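Local coordinates for multi-copper Oxidase CueO (Ochrobactrum, PDB 6EVG), which oxidises lignin model compounds and lignosulfonate as a laccase-like multicopper oxidase, probably passing the electrons to oxygen at its copper centres, at residues P27-V41 with L67-E81. Residues are numbered along the deposited sequence; the frame is centred on the assembly and turned at random.
Sequences PLVEPDASGVVKLKV and LVRLKNGETVTLSVE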
ATOM      1  N   PRO A  27      -1.387   5.307  16.474  1.00  9.48           N
ATOM      2  CA  PRO A  27      -2.409   5.181  17.487  1.00  9.57           C
ATOM      3  C   PRO A  27      -3.623   4.408  16.955  1.00  8.35           C
ATOM      4  O   PRO A  27      -4.025   4.584  15.812  1.00  8.61           O
ATOM      5  CB  PRO A  27      -2.762   6.643  17.770  1.00 12.04           C
ATOM      6  CG  PRO A  27      -2.009   7.459  16.951  1.00 15.78           C
ATOM      7  CD  PRO A  27      -1.069   6.695  16.118  1.00 10.04           C
ATOM      8  N   LEU A  28      -4.223   3.616  17.825  1.00  8.14           N
ATOM      9  CA  LEU A  28      -5.414   2.843  17.453  1.00  8.10           C
ATOM     10  C   LEU A  28      -6.633   3.739  17.553  1.00  7.92           C
ATOM     11  O   LEU A  28      -6.875   4.344  18.628  1.00  8.73           O
ATOM     12  CB  LEU A  28      -5.548   1.671  18.409  1.00  8.84           C
ATOM     13  CG  LEU A  28      -6.765   0.809  18.287  1.00 10.39           C
ATOM     14  CD1 LEU A  28      -6.850   0.094  16.943  1.00 12.42           C
ATOM     15  CD2 LEU A  28      -6.850  -0.226  19.419  1.00 12.05           C
ATOM     16  N   VAL A  29      -7.420   3.789  16.481  1.00  7.51           N
ATOM     17  CA  VAL A  29      -8.657   4.577  16.472  1.00  8.20           C
ATOM     18  C   VAL A  29      -9.792   3.669  16.053  1.00  7.91           C
ATOM     19  O   VAL A  29      -9.710   2.987  15.014  1.00  8.80           O
ATOM     20  CB  VAL A  29      -8.532   5.798  15.552  1.00  9.68           C
ATOM     21  CG1 VAL A  29      -9.874   6.514  15.424  1.00 11.81           C
ATOM     22  CG2 VAL A  29      -7.460   6.741  16.057  1.00  9.49           C
ATOM     23  N   GLU A  30     -10.862   3.672  16.837  1.00  8.37           N
ATOM     24  CA  GLU A  30     -12.093   2.947  16.529  1.00  8.59           C
ATOM     25  C   GLU A  30     -13.254   3.933  16.489  1.00  8.86           C
ATOM     26  O   GLU A  30     -13.158   5.027  17.056  1.00  9.32           O
ATOM     27  CB  GLU A  30     -12.344   1.847  17.579  1.00  9.72           C
ATOM     28  CG  GLU A  30     -11.241   0.803  17.541  1.00 11.32           C
ATOM     29  CD  GLU A  30     -11.295  -0.174  18.687  1.00 12.93           C
ATOM     30  OE1 GLU A  30     -11.149   0.242  19.870  1.00 15.21           O
ATOM     31  OE2 GLU A  30     -11.514  -1.392  18.469  1.00 19.68           O
ATOM     32  N   PRO A  31     -14.359   3.600  15.821  1.00  9.09           N
ATOM     33  CA  PRO A  31     -15.499   4.537  15.778  1.00  9.77           C
ATOM     34  C   PRO A  31     -15.951   4.901  17.192  1.00 10.65           C
ATOM     35  O   PRO A  31     -16.010   4.059  18.091  1.00 11.73           O
ATOM     36  CB  PRO A  31     -16.549   3.754  15.026  1.00 11.26           C
ATOM     37  CG  PRO A  31     -15.742   2.778  14.129  1.00 10.36           C
ATOM     38  CD  PRO A  31     -14.611   2.373  15.035  1.00  9.99           C
ATOM     39  N   ASP A  32     -16.317   6.176  17.354  1.00 10.68           N
ATOM     40  CA  ASP A  32     -16.759   6.707  18.653  1.00 12.41           C
ATOM     41  C   ASP A  32     -18.216   6.363  18.889  1.00 12.85           C
ATOM     42  O   ASP A  32     -18.829   5.581  18.155  1.00 12.44           O
ATOM     43  CB  ASP A  32     -16.436   8.187  18.727  1.00 13.64           C
ATOM     44  CG  ASP A  32     -17.292   9.062  17.811  1.00 14.62           C
ATOM     45  OD1 ASP A  32     -18.310   8.590  17.272  1.00 13.61           O
ATOM     46  OD2 ASP A  32     -16.933  10.286  17.683  1.00 19.17           O
ATOM     47  N   ALA A  33     -18.787   6.928  19.965  1.00 14.39           N
ATOM     48  CA  ALA A  33     -20.161   6.634  20.332  1.00 15.10           C
ATOM     49  C   ALA A  33     -21.165   6.998  19.279  1.00 14.41           C
ATOM     50  O   ALA A  33     -22.271   6.474  19.286  1.00 17.87           O
ATOM     51  CB  ALA A  33     -20.537   7.289  21.651  1.00 17.02           C
ATOM     52  N   SER A  34     -20.805   7.907  18.382  1.00 15.63           N
ATOM     53  CA  SER A  34     -21.651   8.285  17.247  1.00 16.61           C
ATOM     54  C   SER A  34     -21.292   7.588  15.940  1.00 15.68           C
ATOM     55  O   SER A  34     -21.840   7.934  14.871  1.00 17.41           O
ATOM     56  CB  SER A  34     -21.599   9.826  17.058  1.00 19.18           C
ATOM     57  OG  SER A  34     -22.075  10.541  18.180  1.00 25.99           O
ATOM     58  N   GLY A  35     -20.401   6.637  15.981  1.00 13.32           N
ATOM     59  CA  GLY A  35     -19.995   5.931  14.780  1.00 12.82           C
ATOM     60  C   GLY A  35     -18.970   6.647  13.915  1.00 11.98           C
ATOM     61  O   GLY A  35     -18.781   6.268  12.762  1.00 14.07           O
ATOM     62  N   VAL A  36     -18.348   7.687  14.464  1.00 10.59           N
ATOM     63  CA  VAL A  36     -17.456   8.565  13.669  1.00 10.65           C
ATOM     64  C   VAL A  36     -15.981   8.218  13.960  1.00  9.75           C
ATOM     65  O   VAL A  36     -15.619   7.970  15.110  1.00 10.38           O
ATOM     66  CB  VAL A  36     -17.737  10.033  14.028  1.00 12.29           C
ATOM     67  CG1 VAL A  36     -16.854  10.945  13.230  1.00 14.26           C
ATOM     68  CG2 VAL A  36     -19.204  10.353  13.727  1.00 13.72           C
ATOM     69  N   VAL A  37     -15.188   8.294  12.900  1.00  8.84           N
ATOM     70  CA  VAL A  37     -13.725   8.311  12.946  1.00  8.81           C
ATOM     71  C   VAL A  37     -13.271   9.641  12.365  1.00  8.72           C
ATOM     72  O   VAL A  37     -13.518   9.899  11.185  1.00  9.93           O
ATOM     73  CB  VAL A  37     -13.153   7.128  12.162  1.00  9.22           C
ATOM     74  CG1 VAL A  37     -11.618   7.247  12.036  1.00 10.19           C
ATOM     75  CG2 VAL A  37     -13.503   5.805  12.815  1.00 10.50           C
ATOM     76  N   LYS A  38     -12.572  10.444  13.159  1.00  9.37           N
ATOM     77  CA  LYS A  38     -12.127  11.759  12.720  1.00  9.37           C
ATOM     78  C   LYS A  38     -10.674  11.738  12.244  1.00  9.17           C
ATOM     79  O   LYS A  38      -9.777  11.256  12.960  1.00  9.93           O
ATOM     80  CB  LYS A  38     -12.293  12.745  13.875  1.00 11.71           C
ATOM     81  CG  LYS A  38     -13.720  13.005  14.297  1.00 17.77           C
ATOM     82  CD  LYS A  38     -13.901  13.974  15.476  1.00 23.74           C
ATOM     83  CE  LYS A  38     -15.348  13.998  15.901  1.00 26.59           C
ATOM     84  NZ  LYS A  38     -15.505  14.976  16.993  1.00 34.45           N
ATOM     85  N   LEU A  39     -10.458  12.230  11.010  1.00  8.79           N
ATOM     86  CA  LEU A  39      -9.134  12.213  10.359  1.00  8.75           C
ATOM     87  C   LEU A  39      -8.839  13.594   9.825  1.00  9.32           C
ATOM     88  O   LEU A  39      -9.470  14.056   8.896  1.00 14.21           O
ATOM     89  CB  LEU A  39      -9.146  11.226   9.193  1.00  8.67           C
ATOM     90  CG  LEU A  39      -9.515   9.781   9.561  1.00  8.85           C
ATOM     91  CD1 LEU A  39      -9.754   8.964   8.269  1.00 10.63           C
ATOM     92  CD2 LEU A  39      -8.405   9.129  10.395  1.00  9.08           C
ATOM     93  N   LYS A  40      -7.845  14.283  10.373  1.00  8.18           N
ATOM     94  CA  LYS A  40      -7.521  15.646  10.003  1.00  8.93           C
ATOM     95  C   LYS A  40      -6.157  15.652   9.311  1.00  8.37           C
ATOM     96  O   LYS A  40      -5.128  15.349   9.930  1.00  9.29           O
ATOM     97  CB  LYS A  40      -7.522  16.570  11.212  1.00 10.85           C
ATOM     98  CG  LYS A  40      -7.204  18.036  10.808  1.00 13.32           C
ATOM     99  CD  LYS A  40      -7.149  18.962  11.991  1.00 19.09           C
ATOM    100  CE  LYS A  40      -6.690  20.369  11.601  1.00 24.15           C
ATOM    101  NZ  LYS A  40      -6.799  21.212  12.824  1.00 31.62           N
ATOM    102  N   VAL A  41      -6.160  16.027   8.040  1.00  8.18           N
ATOM    103  CA  VAL A  41      -4.922  16.117   7.244  1.00  7.89           C
ATOM    104  C   VAL A  41      -4.292  17.476   7.530  1.00  8.22           C
ATOM    105  O   VAL A  41      -4.982  18.518   7.483  1.00  9.25           O
ATOM    106  CB  VAL A  41      -5.234  15.920   5.744  1.00  8.26           C
ATOM    107  CG1 VAL A  41      -3.947  15.943   4.973  1.00  8.91           C
ATOM    108  CG2 VAL A  41      -6.031  14.624   5.523  1.00  9.60           C
ATOM    109  N   LEU A  67      -3.932   3.917  13.006  1.00  7.03           N
ATOM    110  CA  LEU A  67      -4.503   2.640  12.528  1.00  7.46           C
ATOM    111  C   LEU A  67      -5.960   2.633  12.948  1.00  6.66           C
ATOM    112  O   LEU A  67      -6.274   2.622  14.140  1.00  7.96           O
ATOM    113  CB  LEU A  67      -3.717   1.448  13.054  1.00  8.07           C
ATOM    114  CG  LEU A  67      -4.200   0.089  12.484  1.00  8.55           C
ATOM    115  CD1 LEU A  67      -3.065  -0.860  12.285  1.00  9.80           C
ATOM    116  CD2 LEU A  67      -5.322  -0.513  13.274  1.00  9.72           C
ATOM    117  N   VAL A  68      -6.830   2.737  11.951  1.00  6.95           N
ATOM    118  CA  VAL A  68      -8.280   2.706  12.134  1.00  7.13           C
ATOM    119  C   VAL A  68      -8.726   1.251  12.077  1.00  7.57           C
ATOM    120  O   VAL A  68      -8.460   0.550  11.113  1.00  9.17           O
ATOM    121  CB  VAL A  68      -8.989   3.531  11.048  1.00  7.54           C
ATOM    122  CG1 VAL A  68     -10.501   3.469  11.233  1.00  8.27           C
ATOM    123  CG2 VAL A  68      -8.484   4.948  11.038  1.00  7.90           C
ATOM    124  N   ARG A  69      -9.373   0.757  13.155  1.00  7.30           N
ATOM    125  CA  ARG A  69      -9.858  -0.622  13.187  1.00  7.92           C
ATOM    126  C   ARG A  69     -11.377  -0.641  13.075  1.00  8.22           C
ATOM    127  O   ARG A  69     -12.060   0.012  13.897  1.00  9.39           O
ATOM    128  CB  ARG A  69      -9.394  -1.303  14.449  1.00  9.79           C
ATOM    129  CG  ARG A  69      -9.746  -2.782  14.455  1.00 12.23           C
ATOM    130  CD  ARG A  69      -8.842  -3.574  15.399  1.00 17.30           C
ATOM    131  NE  ARG A  69      -9.210  -3.221  16.699  1.00 17.85           N
ATOM    132  CZ  ARG A  69      -8.512  -3.505  17.841  1.00 16.76           C
ATOM    133  NH1 ARG A  69      -7.341  -4.148  17.841  1.00 18.83           N
ATOM    134  NH2 ARG A  69      -9.037  -3.175  19.003  1.00 19.73           N
ATOM    135  N   LEU A  70     -11.877  -1.278  12.040  1.00  8.11           N
ATOM    136  CA  LEU A  70     -13.275  -1.373  11.709  1.00  8.32           C
ATOM    137  C   LEU A  70     -13.738  -2.803  11.738  1.00  8.79           C
ATOM    138  O   LEU A  70     -13.040  -3.714  11.300  1.00 10.49           O
ATOM    139  CB  LEU A  70     -13.488  -0.827  10.313  1.00  9.33           C
ATOM    140  CG  LEU A  70     -13.048   0.632  10.093  1.00 10.02           C
ATOM    141  CD1 LEU A  70     -13.266   1.017   8.649  1.00 12.94           C
ATOM    142  CD2 LEU A  70     -13.694   1.593  11.033  1.00 10.24           C
ATOM    143  N   LYS A  71     -14.955  -3.019  12.229  1.00  9.35           N
ATOM    144  CA  LYS A  71     -15.564  -4.341  12.294  1.00  9.50           C
ATOM    145  C   LYS A  71     -16.377  -4.610  11.045  1.00  9.84           C
ATOM    146  O   LYS A  71     -17.178  -3.766  10.631  1.00 11.70           O
ATOM    147  CB  LYS A  71     -16.426  -4.478  13.502  1.00 11.67           C
ATOM    148  CG  LYS A  71     -15.667  -4.389  14.797  1.00 14.65           C
ATOM    149  CD  LYS A  71     -16.533  -4.561  16.015  1.00 20.29           C
ATOM    150  CE  LYS A  71     -17.400  -3.374  16.255  1.00 28.39           C
ATOM    151  NZ  LYS A  71     -17.821  -3.349  17.703  1.00 36.62           N
ATOM    152  N   ASN A  72     -16.217  -5.796  10.440  1.00  9.99           N
ATOM    153  CA  ASN A  72     -17.073  -6.175   9.363  1.00 10.56           C
ATOM    154  C   ASN A  72     -18.518  -6.064   9.844  1.00 10.74           C
ATOM    155  O   ASN A  72     -18.854  -6.432  10.989  1.00 11.64           O
ATOM    156  CB  ASN A  72     -16.770  -7.604   8.908  1.00 11.21           C
ATOM    157  CG  ASN A  72     -17.324  -7.903   7.559  1.00 11.58           C
ATOM    158  OD1 ASN A  72     -17.333  -7.064   6.663  1.00 13.35           O
ATOM    159  ND2 ASN A  72     -17.852  -9.134   7.433  1.00 15.55           N
ATOM    160  N   GLY A  73     -19.363  -5.541   8.964  1.00 11.37           N
ATOM    161  CA  GLY A  73     -20.740  -5.345   9.276  1.00 13.57           C
ATOM    162  C   GLY A  73     -21.104  -3.997   9.932  1.00 16.29           C
ATOM    163  O   GLY A  73     -22.294  -3.690  10.050  1.00 23.69           O
ATOM    164  N   GLU A  74     -20.152  -3.191  10.379  1.00 14.99           N
ATOM    165  CA  GLU A  74     -20.562  -1.941  10.976  1.00 14.76           C
ATOM    166  C   GLU A  74     -20.625  -0.785   9.957  1.00 12.72           C
ATOM    167  O   GLU A  74     -19.973  -0.824   8.920  1.00 13.26           O
ATOM    168  CB  GLU A  74     -19.810  -1.543  12.230  1.00 19.01           C
ATOM    169  CG  GLU A  74     -18.443  -0.994  12.037  1.00 19.54           C
ATOM    170  CD  GLU A  74     -17.599  -0.593  13.348  1.00 18.68           C
ATOM    171  OE1 GLU A  74     -18.152   0.046  14.353  1.00 23.77           O
ATOM    172  OE2 GLU A  74     -16.371  -0.859  13.363  1.00 15.87           O
ATOM    173  N   THR A  75     -21.350   0.241  10.315  1.00 12.67           N
ATOM    174  CA  THR A  75     -21.421   1.497   9.535  1.00 13.06           C
ATOM    175  C   THR A  75     -20.638   2.570  10.277  1.00 12.62           C
ATOM    176  O   THR A  75     -20.821   2.775  11.482  1.00 14.74           O
ATOM    177  CB  THR A  75     -22.869   1.987   9.341  1.00 16.20           C
ATOM    178  OG1 THR A  75     -23.618   0.964   8.713  1.00 18.83           O
ATOM    179  CG2 THR A  75     -22.937   3.239   8.444  1.00 19.12           C
ATOM    180  N   VAL A  76     -19.752   3.252   9.554  1.00 11.60           N
ATOM    181  CA  VAL A  76     -18.854   4.247  10.100  1.00 11.47           C
ATOM    182  C   VAL A  76     -18.872   5.484   9.241  1.00 10.20           C
ATOM    183  O   VAL A  76     -18.878   5.406   8.003  1.00 12.36           O
ATOM    184  CB  VAL A  76     -17.407   3.710  10.152  1.00 12.81           C
ATOM    185  CG1 VAL A  76     -16.805   3.284   8.836  1.00 16.44           C
ATOM    186  CG2 VAL A  76     -16.388   4.662  10.726  1.00 13.99           C
ATOM    187  N   THR A  77     -18.834   6.643   9.889  1.00  9.10           N
ATOM    188  CA  THR A  77     -18.604   7.908   9.210  1.00  9.32           C
ATOM    189  C   THR A  77     -17.097   8.190   9.232  1.00  8.80           C
ATOM    190  O   THR A  77     -16.524   8.338  10.331  1.00  9.81           O
ATOM    191  CB  THR A  77     -19.354   9.040   9.834  1.00 10.23           C
ATOM    192  OG1 THR A  77     -20.760   8.753   9.772  1.00 12.67           O
ATOM    193  CG2 THR A  77     -19.068  10.359   9.114  1.00 11.26           C
ATOM    194  N   LEU A  78     -16.472   8.251   8.060  1.00  8.67           N
ATOM    195  CA  LEU A  78     -15.051   8.609   7.945  1.00  8.58           C
ATOM    196  C   LEU A  78     -14.995  10.111   7.721  1.00  9.02           C
ATOM    197  O   LEU A  78     -15.180  10.594   6.611  1.00 10.50           O
ATOM    198  CB  LEU A  78     -14.394   7.816   6.813  1.00  9.01           C
ATOM    199  CG  LEU A  78     -14.380   6.298   7.008  1.00 10.30           C
ATOM    200  CD1 LEU A  78     -13.903   5.576   5.767  1.00 10.82           C
ATOM    201  CD2 LEU A  78     -13.542   5.875   8.211  1.00 11.81           C
ATOM    202  N   SER A  79     -14.825  10.842   8.826  1.00  9.10           N
ATOM    203  CA  SER A  79     -14.915  12.294   8.833  1.00  9.87           C
ATOM    204  C   SER A  79     -13.557  12.878   8.561  1.00  9.84           C
ATOM    205  O   SER A  79     -12.708  12.945   9.479  1.00 12.86           O
ATOM    206  CB  SER A  79     -15.454  12.792  10.151  1.00 11.33           C
ATOM    207  OG  SER A  79     -15.562  14.177  10.169  1.00 14.65           O
ATOM    208  N   VAL A  80     -13.302  13.329   7.321  1.00  8.83           N
ATOM    209  CA  VAL A  80     -12.004  13.807   6.878  1.00  8.76           C
ATOM    210  C   VAL A  80     -12.020  15.329   6.853  1.00  9.95           C
ATOM    211  O   VAL A  80     -12.856  15.947   6.191  1.00 15.41           O
ATOM    212  CB  VAL A  80     -11.640  13.270   5.500  1.00  9.24           C
ATOM    213  CG1 VAL A  80     -10.232  13.721   5.098  1.00  9.53           C
ATOM    214  CG2 VAL A  80     -11.746  11.736   5.461  1.00  9.57           C
ATOM    215  N   GLU A  81     -11.127  15.975   7.545  1.00  8.61           N
ATOM    216  CA  GLU A  81     -10.971  17.431   7.508  1.00  9.05           C
ATOM    217  C   GLU A  81      -9.650  17.781   6.841  1.00  8.57           C
ATOM    218  O   GLU A  81      -8.605  17.217   7.205  1.00  9.71           O
ATOM    219  CB  GLU A  81     -10.966  17.977   8.916  1.00 10.88           C
ATOM    220  CG  GLU A  81     -10.749  19.437   9.034  1.00 16.94           C
ATOM    221  CD  GLU A  81     -10.847  20.007  10.441  1.00 22.37           C
ATOM    222  OE1 GLU A  81     -11.269  19.336  11.380  1.00 28.56           O
ATOM    223  OE2 GLU A  81     -10.520  21.186  10.609  1.00 32.38           O
TER
HETATM  224  O   HOH W   1     -21.860   7.167  11.899  1.00 37.38           O
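Arg69 and its neighbours Leu28 and Glu30 give a worked example of how one long side chain can be held by both apolar and charged partners at the edge of a beta sandwich. The CB of Arg69 lies 3.8 Å from CD1 of Leu28. CG stands opposite the backbone N (chi1 -174°), and a bend at chi3 of 71° turns the head over toward Glu30. NE makes only a weak bond to OE2 of Glu30; CD2 of Leu28 lies over one face of the guanidinium, offset toward NH2, which donates to the same OE2 at 3.1 Å, completing a salt bridge. The carboxylate oxygen sits at the guanidinium edge, yet is itself met from above its own plane, the two planes being 71° apart. An alanine at this position would probably leave the Glu30 carboxylate without its mate and uncover the end of Leu28.

Beyond this ion pair, the two segments run parallel twice, Leu28-Val29 beside strand 67-71 and strand 36-41 beside strand 75-81, in the two sheets of a cupredoxin-like domain. Val37 joins the sheets: its CG1 meets CG2 of Val68 tip to tip at 4.0 Å, while its CG2 packs on CG2 of Val76 at 3.7 Å. Where the chain crosses over, OD1 of Asp32 accepts from Ser34 N and Val36 N on opposite faces of its carboxylate, and Gly35 O receives Thr77 N at 2.9 Å. Nine backbone hydrogen bonds set the parallel register, Val37 and Val68 pack between the sheets, and the one ion pair, at the exposed edge, probably adds a local tie.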